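Local coordinates for protein putative isomerase (Sinorhizobium meliloti, PDB 2PPG) that is a putative isomerase of the mandelate racemase/muconate lactonizing enzyme family, in the enolase superfamily, whose exact function is not established, at residues 289-294 / 299-304. Sequence-based numbering, arbitrary orientation.
Sequences VQPEMG and TQFMRI
F301, V289, P291, M293 and I304 form a buried, wholly apolar contact between the end of barrel strand 288-289, the connection that follows it, the first residue of helix 293-310, M293, and F301 and I304 further along the same helix, which folds back along that strand. The F301 ring is the centre of it. Its CG lies anti to the backbone N (chi1 -166°), which carries the ring off the helix toward the helix start. There M293 meets it from above: the chain of this selenomethionine bends at chi2 and chi3 and brings its methyl back over one face, with M293 CE 3.6 Å from the F301 ring centroid, a CH-pi contact. The methyl sits off-centre, near the root of the ring, where CE is 3.4 Å from F301 CG. The selenium stands obliquely at 4.6 Å from the same centroid, so the pair is also a Met-aromatic contact. P291 lies obliquely along the CD1-CE1-CZ side of the ring, its CG 3.5 Å from F301 CE1. Next to this, at the strand end, V289 CG1 and I304 CG2 pack at 4.2 Å.

E292 points its CB away from the apolar cluster and serves the helix end instead. At the N-cap position, it accepts from G294 N through OE2 (2.8 Å, 162° at the hydrogen), using the anti lone pair, while its OE1 is hydrogen-bonded to H318. Helix 325-336 covers the M293 and F301 side with A333, and M277 of helix 274-282 covers V289 and I304. The cluster ties the strand end and the strand-to-helix connection to the helix within the beta-alpha-beta unit 288-289, 293-310, 314-315, the repeating element of the TIM-barrel-like C-terminal domain of enolase-superfamily proteins.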
loop_
_atom_site.group_PDB
_atom_site.type_symbol
_atom_site.label_atom_id
_atom_site.label_comp_id
_atom_site.label_asym_id
_atom_site.label_seq_id
_atom_site.Cartn_x
_atom_site.Cartn_y
_atom_site.Cartn_z
ATOM N N VAL A 289 0.245 25.266 0.274
ATOM C CA VAL A 289 1.490 25.520 1.043
ATOM C C VAL A 289 1.618 26.972 1.428
ATOM O O VAL A 289 1.383 27.849 0.604
ATOM C CB VAL A 289 2.821 25.230 0.288
ATOM C CG1 VAL A 289 3.497 24.042 0.846
ATOM C CG2 VAL A 289 2.623 25.146 -1.198
ATOM N N GLN A 290 2.058 27.224 2.658
ATOM C CA GLN A 290 2.199 28.592 3.142
ATOM C C GLN A 290 3.620 28.926 3.539
ATOM O O GLN A 290 3.914 29.057 4.723
ATOM C CB GLN A 290 1.241 28.838 4.305
ATOM C CG GLN A 290 -0.208 28.733 3.865
ATOM C CD GLN A 290 -1.156 28.735 5.032
ATOM O OE1 GLN A 290 -1.033 27.913 5.945
ATOM N NE2 GLN A 290 -2.120 29.659 5.012
ATOM N N PRO A 291 4.515 29.073 2.556
ATOM C CA PRO A 291 5.897 29.342 2.928
ATOM C C PRO A 291 6.059 30.730 3.544
ATOM O O PRO A 291 5.388 31.678 3.138
ATOM C CB PRO A 291 6.643 29.261 1.592
ATOM C CG PRO A 291 5.634 29.626 0.585
ATOM C CD PRO A 291 4.345 29.024 1.099
ATOM N N GLU A 292 6.927 30.818 4.539
ATOM C CA GLU A 292 7.273 32.079 5.147
ATOM C C GLU A 292 8.697 32.412 4.723
ATOM O O GLU A 292 9.677 31.759 5.134
ATOM C CB GLU A 292 7.118 32.013 6.672
ATOM C CG GLU A 292 7.588 33.237 7.435
ATOM C CD GLU A 292 7.221 34.543 6.759
ATOM O OE1 GLU A 292 6.029 34.927 6.751
ATOM O OE2 GLU A 292 8.144 35.199 6.237
HETATM N N MSE A 293 8.785 33.427 3.875
HETATM C CA MSE A 293 10.037 33.833 3.270
HETATM C C MSE A 293 11.145 34.123 4.302
HETATM O O MSE A 293 12.305 33.785 4.097
HETATM C CB MSE A 293 9.767 35.046 2.378
HETATM C CG MSE A 293 11.006 35.665 1.798
HETATM SE SE MSE A 293 11.956 34.425 0.653
HETATM C CE MSE A 293 10.943 34.676 -0.997
ATOM N N GLY A 294 10.773 34.737 5.414
ATOM C CA GLY A 294 11.717 35.052 6.476
ATOM C C GLY A 294 12.410 33.868 7.129
ATOM O O GLY A 294 13.475 34.036 7.705
ATOM N N THR A 299 15.923 31.047 -2.306
ATOM C CA THR A 299 16.300 29.768 -2.910
ATOM C C THR A 299 15.366 28.649 -2.470
ATOM O O THR A 299 14.881 27.868 -3.286
ATOM C CB THR A 299 17.753 29.376 -2.559
ATOM O OG1 THR A 299 18.659 30.335 -3.126
ATOM C CG2 THR A 299 18.081 27.996 -3.102
ATOM N N GLN A 300 15.102 28.588 -1.176
ATOM C CA GLN A 300 14.347 27.489 -0.625
ATOM C C GLN A 300 12.877 27.711 -0.970
ATOM O O GLN A 300 12.167 26.783 -1.360
ATOM C CB GLN A 300 14.578 27.465 0.872
ATOM C CG GLN A 300 14.627 26.114 1.483
ATOM C CD GLN A 300 15.674 25.201 0.881
ATOM O OE1 GLN A 300 16.881 25.397 1.060
ATOM N NE2 GLN A 300 15.214 24.172 0.193
ATOM N N PHE A 301 12.452 28.966 -0.860
ATOM C CA PHE A 301 11.101 29.404 -1.181
ATOM C C PHE A 301 10.725 28.975 -2.598
ATOM O O PHE A 301 9.631 28.459 -2.826
ATOM C CB PHE A 301 11.038 30.937 -1.040
ATOM C CG PHE A 301 9.642 31.518 -1.006
ATOM C CD1 PHE A 301 9.020 31.790 0.201
ATOM C CD2 PHE A 301 8.982 31.868 -2.189
ATOM C CE1 PHE A 301 7.730 32.364 0.231
ATOM C CE2 PHE A 301 7.695 32.440 -2.166
ATOM C CZ PHE A 301 7.071 32.684 -0.958
HETATM N N MSE A 302 11.636 29.178 -3.542
HETATM C CA MSE A 302 11.374 28.814 -4.936
HETATM C C MSE A 302 11.380 27.298 -5.141
HETATM O O MSE A 302 10.613 26.775 -5.957
HETATM C CB MSE A 302 12.368 29.494 -5.887
HETATM C CG MSE A 302 12.230 31.014 -5.946
HETATM SE SE MSE A 302 10.498 31.639 -6.667
HETATM C CE MSE A 302 10.725 31.017 -8.512
ATOM N N ARG A 303 12.227 26.593 -4.391
ATOM C CA ARG A 303 12.213 25.122 -4.423
ATOM C C ARG A 303 10.855 24.575 -3.956
ATOM O O ARG A 303 10.332 23.632 -4.535
ATOM C CB ARG A 303 13.398 24.509 -3.647
ATOM C CG ARG A 303 14.756 24.714 -4.367
ATOM C CD ARG A 303 16.019 24.324 -3.540
ATOM N NE ARG A 303 17.242 24.721 -4.258
ATOM C CZ ARG A 303 18.502 24.513 -3.857
ATOM N NH1 ARG A 303 18.767 23.901 -2.713
ATOM N NH2 ARG A 303 19.516 24.924 -4.613
ATOM N N ILE A 304 10.280 25.199 -2.938
ATOM C CA ILE A 304 8.983 24.795 -2.416
ATOM C C ILE A 304 7.862 25.137 -3.388
ATOM O O ILE A 304 6.972 24.324 -3.622
ATOM C CB ILE A 304 8.721 25.436 -1.051
ATOM C CG1 ILE A 304 9.641 24.799 -0.015
ATOM C CG2 ILE A 304 7.247 25.302 -0.655
ATOM C CD1 ILE A 304 9.273 25.089 1.411
#